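PDB 3FYF: protein bvu-3222 from Bacteroides vulgatus ATCC 8482, which is of unknown function but carries a DUF4251 domain and is probably a periplasmic protein made with a signal sequence. Local coordinates for residues 115-123 with 133-141. Sequence-based numbering, arbitrary orientation.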
loop_
_atom_site.group_PDB
_atom_site.type_symbol
_atom_site.label_atom_id
_atom_site.label_comp_id
_atom_site.label_asym_id
_atom_site.label_seq_id
_atom_site.Cartn_x
_atom_site.Cartn_y
_atom_site.Cartn_z
ATOM N N LYS B 115 -17.688 -4.608 13.344
ATOM C CA LYS B 115 -17.514 -5.139 14.698
ATOM C C LYS B 115 -16.073 -4.998 15.217
ATOM O O LYS B 115 -15.836 -5.049 16.423
ATOM C CB LYS B 115 -18.028 -6.585 14.808
ATOM C CG LYS B 115 -17.149 -7.652 14.173
ATOM C CD LYS B 115 -17.606 -9.043 14.601
ATOM C CE LYS B 115 -16.529 -10.101 14.377
ATOM N NZ LYS B 115 -16.467 -10.556 12.961
ATOM N N ASP B 116 -15.130 -4.789 14.299
ATOM C CA ASP B 116 -13.713 -4.670 14.636
ATOM C C ASP B 116 -13.244 -3.217 14.674
ATOM O O ASP B 116 -12.046 -2.937 14.756
ATOM C CB ASP B 116 -12.873 -5.473 13.645
ATOM C CG ASP B 116 -13.078 -6.966 13.788
ATOM O OD1 ASP B 116 -12.797 -7.510 14.878
ATOM O OD2 ASP B 116 -13.517 -7.596 12.807
ATOM N N GLY B 117 -14.195 -2.294 14.603
ATOM C CA GLY B 117 -13.874 -0.878 14.632
ATOM C C GLY B 117 -13.240 -0.332 13.368
ATOM O O GLY B 117 -12.639 0.734 13.406
ATOM N N ASN B 118 -13.367 -1.054 12.250
ATOM C CA ASN B 118 -13.019 -0.503 10.931
ATOM C C ASN B 118 -14.120 0.443 10.495
ATOM O O ASN B 118 -15.298 0.094 10.578
ATOM C CB ASN B 118 -12.860 -1.600 9.873
ATOM C CG ASN B 118 -11.896 -2.682 10.284
ATOM O OD1 ASN B 118 -10.754 -2.410 10.658
ATOM N ND2 ASN B 118 -12.342 -3.930 10.193
ATOM N N VAL B 119 -13.744 1.626 10.026
ATOM C CA VAL B 119 -14.719 2.679 9.707
ATOM C C VAL B 119 -14.874 2.880 8.201
ATOM O O VAL B 119 -13.893 2.962 7.470
ATOM C CB VAL B 119 -14.345 4.008 10.390
ATOM C CG1 VAL B 119 -15.349 5.131 10.056
ATOM C CG2 VAL B 119 -14.258 3.799 11.877
ATOM N N TYR B 120 -16.121 2.953 7.759
ATOM C CA TYR B 120 -16.452 3.125 6.359
ATOM C C TYR B 120 -17.110 4.487 6.182
ATOM O O TYR B 120 -18.267 4.683 6.550
ATOM C CB TYR B 120 -17.336 1.959 5.882
ATOM C CG TYR B 120 -16.619 0.622 5.998
ATOM C CD1 TYR B 120 -15.947 0.075 4.907
ATOM C CD2 TYR B 120 -16.577 -0.071 7.209
ATOM C CE1 TYR B 120 -15.269 -1.142 5.015
ATOM C CE2 TYR B 120 -15.893 -1.282 7.327
ATOM C CZ TYR B 120 -15.246 -1.807 6.232
ATOM O OH TYR B 120 -14.581 -3.005 6.357
ATOM N N TYR B 121 -16.338 5.424 5.641
ATOM C CA TYR B 121 -16.741 6.821 5.500
ATOM C C TYR B 121 -16.904 7.157 4.019
ATOM O O TYR B 121 -15.922 7.156 3.257
ATOM C CB TYR B 121 -15.675 7.714 6.140
ATOM C CG TYR B 121 -16.055 9.167 6.333
ATOM C CD1 TYR B 121 -15.805 10.111 5.340
ATOM C CD2 TYR B 121 -16.623 9.605 7.529
ATOM C CE1 TYR B 121 -16.132 11.448 5.522
ATOM C CE2 TYR B 121 -16.955 10.945 7.719
ATOM C CZ TYR B 121 -16.704 11.859 6.713
ATOM O OH TYR B 121 -17.025 13.185 6.881
ATOM N N ASN B 122 -18.145 7.430 3.612
ATOM C CA ASN B 122 -18.476 7.703 2.211
ATOM C C ASN B 122 -19.035 9.116 2.041
ATOM O O ASN B 122 -19.719 9.615 2.934
ATOM C CB ASN B 122 -19.499 6.684 1.683
ATOM C CG ASN B 122 -18.939 5.263 1.554
ATOM O OD1 ASN B 122 -19.682 4.323 1.292
ATOM N ND2 ASN B 122 -17.642 5.108 1.720
ATOM N N TYR B 123 -18.745 9.744 0.899
ATOM C CA TYR B 123 -19.260 11.084 0.565
ATOM C C TYR B 123 -19.067 11.462 -0.908
ATOM O O TYR B 123 -18.330 10.807 -1.647
ATOM C CB TYR B 123 -18.651 12.173 1.471
ATOM C CG TYR B 123 -17.148 12.344 1.361
ATOM C CD1 TYR B 123 -16.283 11.544 2.105
ATOM C CD2 TYR B 123 -16.591 13.314 0.530
ATOM C CE1 TYR B 123 -14.908 11.697 2.026
ATOM C CE2 TYR B 123 -15.216 13.475 0.443
ATOM C CZ TYR B 123 -14.380 12.661 1.196
ATOM O OH TYR B 123 -13.014 12.805 1.117
ATOM N N THR B 133 -17.449 10.646 -6.243
ATOM C CA THR B 133 -17.788 9.986 -4.992
ATOM C C THR B 133 -16.528 9.355 -4.406
ATOM O O THR B 133 -15.700 8.792 -5.123
ATOM C CB THR B 133 -18.913 8.947 -5.137
ATOM O OG1 THR B 133 -18.606 8.036 -6.199
ATOM C CG2 THR B 133 -20.243 9.641 -5.420
ATOM N N VAL B 134 -16.402 9.486 -3.093
ATOM C CA VAL B 134 -15.214 9.115 -2.352
ATOM C C VAL B 134 -15.593 8.046 -1.337
ATOM O O VAL B 134 -16.637 8.140 -0.685
ATOM C CB VAL B 134 -14.627 10.345 -1.604
ATOM C CG1 VAL B 134 -13.365 9.980 -0.861
ATOM C CG2 VAL B 134 -14.344 11.498 -2.570
ATOM N N SER B 135 -14.749 7.024 -1.222
ATOM C CA SER B 135 -14.961 5.956 -0.261
ATOM C C SER B 135 -13.691 5.707 0.553
ATOM O O SER B 135 -12.664 5.307 0.008
ATOM C CB SER B 135 -15.428 4.686 -0.979
ATOM O OG SER B 135 -15.926 3.734 -0.064
ATOM N N ILE B 136 -13.771 5.972 1.855
ATOM C CA ILE B 136 -12.652 5.796 2.770
ATOM C C ILE B 136 -12.906 4.582 3.658
ATOM O O ILE B 136 -13.985 4.428 4.220
ATOM C CB ILE B 136 -12.411 7.056 3.666
ATOM C CG1 ILE B 136 -12.090 8.289 2.814
ATOM C CG2 ILE B 136 -11.288 6.800 4.690
ATOM C CD1 ILE B 136 -12.089 9.625 3.583
ATOM N N VAL B 137 -11.907 3.715 3.765
ATOM C CA VAL B 137 -11.929 2.643 4.746
ATOM C C VAL B 137 -10.773 2.922 5.696
ATOM O O VAL B 137 -9.626 2.983 5.258
ATOM C CB VAL B 137 -11.749 1.257 4.086
ATOM C CG1 VAL B 137 -11.771 0.167 5.144
ATOM C CG2 VAL B 137 -12.849 1.007 3.009
ATOM N N LEU B 138 -11.084 3.109 6.978
ATOM C CA LEU B 138 -10.074 3.291 8.030
ATOM C C LEU B 138 -9.895 1.992 8.817
ATOM O O LEU B 138 -10.861 1.443 9.339
ATOM C CB LEU B 138 -10.481 4.439 8.968
ATOM C CG LEU B 138 -9.807 4.656 10.332
ATOM C CD1 LEU B 138 -8.371 5.133 10.183
ATOM C CD2 LEU B 138 -10.601 5.666 11.139
ATOM N N THR B 139 -8.658 1.507 8.892
ATOM C CA THR B 139 -8.342 0.287 9.631
ATOM C C THR B 139 -8.443 0.531 11.145
ATOM O O THR B 139 -7.819 1.448 11.667
ATOM C CB THR B 139 -6.933 -0.238 9.253
ATOM O OG1 THR B 139 -6.824 -0.361 7.831
ATOM C CG2 THR B 139 -6.658 -1.589 9.891
ATOM N N GLY B 140 -9.236 -0.294 11.829
ATOM C CA GLY B 140 -9.458 -0.170 13.269
ATOM C C GLY B 140 -8.206 -0.320 14.114
ATOM O O GLY B 140 -7.374 -1.193 13.856
ATOM N N GLY B 141 -8.065 0.557 15.109
ATOM C CA GLY B 141 -6.879 0.592 15.968
ATOM C C GLY B 141 -5.659 1.235 15.330
ATOM O O GLY B 141 -4.567 1.140 15.876
HETATM O O HOH W 1 -16.035 3.234 2.669
#
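Tyr-123 and Val-134 lie side by side in the antiparallel beta hairpin of strands 119-126 and 132-138. CB of Val-134 sits over one face of the Tyr-123 ring, 3.8 Å from its centroid, in a CH-pi contact. CG1 of Val-134 reaches CZ of the same ring at 3.5 Å. At the ring edge, near its plane, CD1 of Ile-136 comes to 3.8 Å from CE1 of Tyr-123. The first torsion of Tyr-123 (chi1 63°) sets CG between the backbone N and the carbonyl carbon, and this lays the ring across the neighbouring strand. With an alanine here, CB of Val-134 and CD1 of Ile-136 would probably lose the ring they pack on, leaving a gap over Val-134. Val-119, Leu-138 and Tyr-121 line the same face of the sheet.

On the other face, both methyls of Val-137 pack against the Tyr-120 ring, with CG1 3.7 Å from CE1.

Backbone bonds run in both directions between Val-119 and Leu-138, Tyr-121 and Ile-136, and Tyr-123 and Val-134. Beyond the Val-119/Leu-138 pair, at the open end of the hairpin, Gly-140 N donates to Asn-118 OD1 at 2.9 Å, nearly straight at 170°. A water links Asn-122 ND2 to Ile-136 O.

Leu-43 of helix 27-44 covers Val-119 and Leu-138, and Phe-48 meets the Tyr-121 ring edge-to-face. The second subunit borders the Tyr-120/Val-137 pair through Asn-59 and Gly-60. ND2 of Asn-118 is bonded to Asp-114 of the same chain and to Asn-91 of the second subunit.

Tyr-121 O takes two donors from the same side of its carbonyl plane: Ile-136 N at 2.8 Å, and Asn-122 ND2 at 3.1 Å, which stands 56° out of that plane.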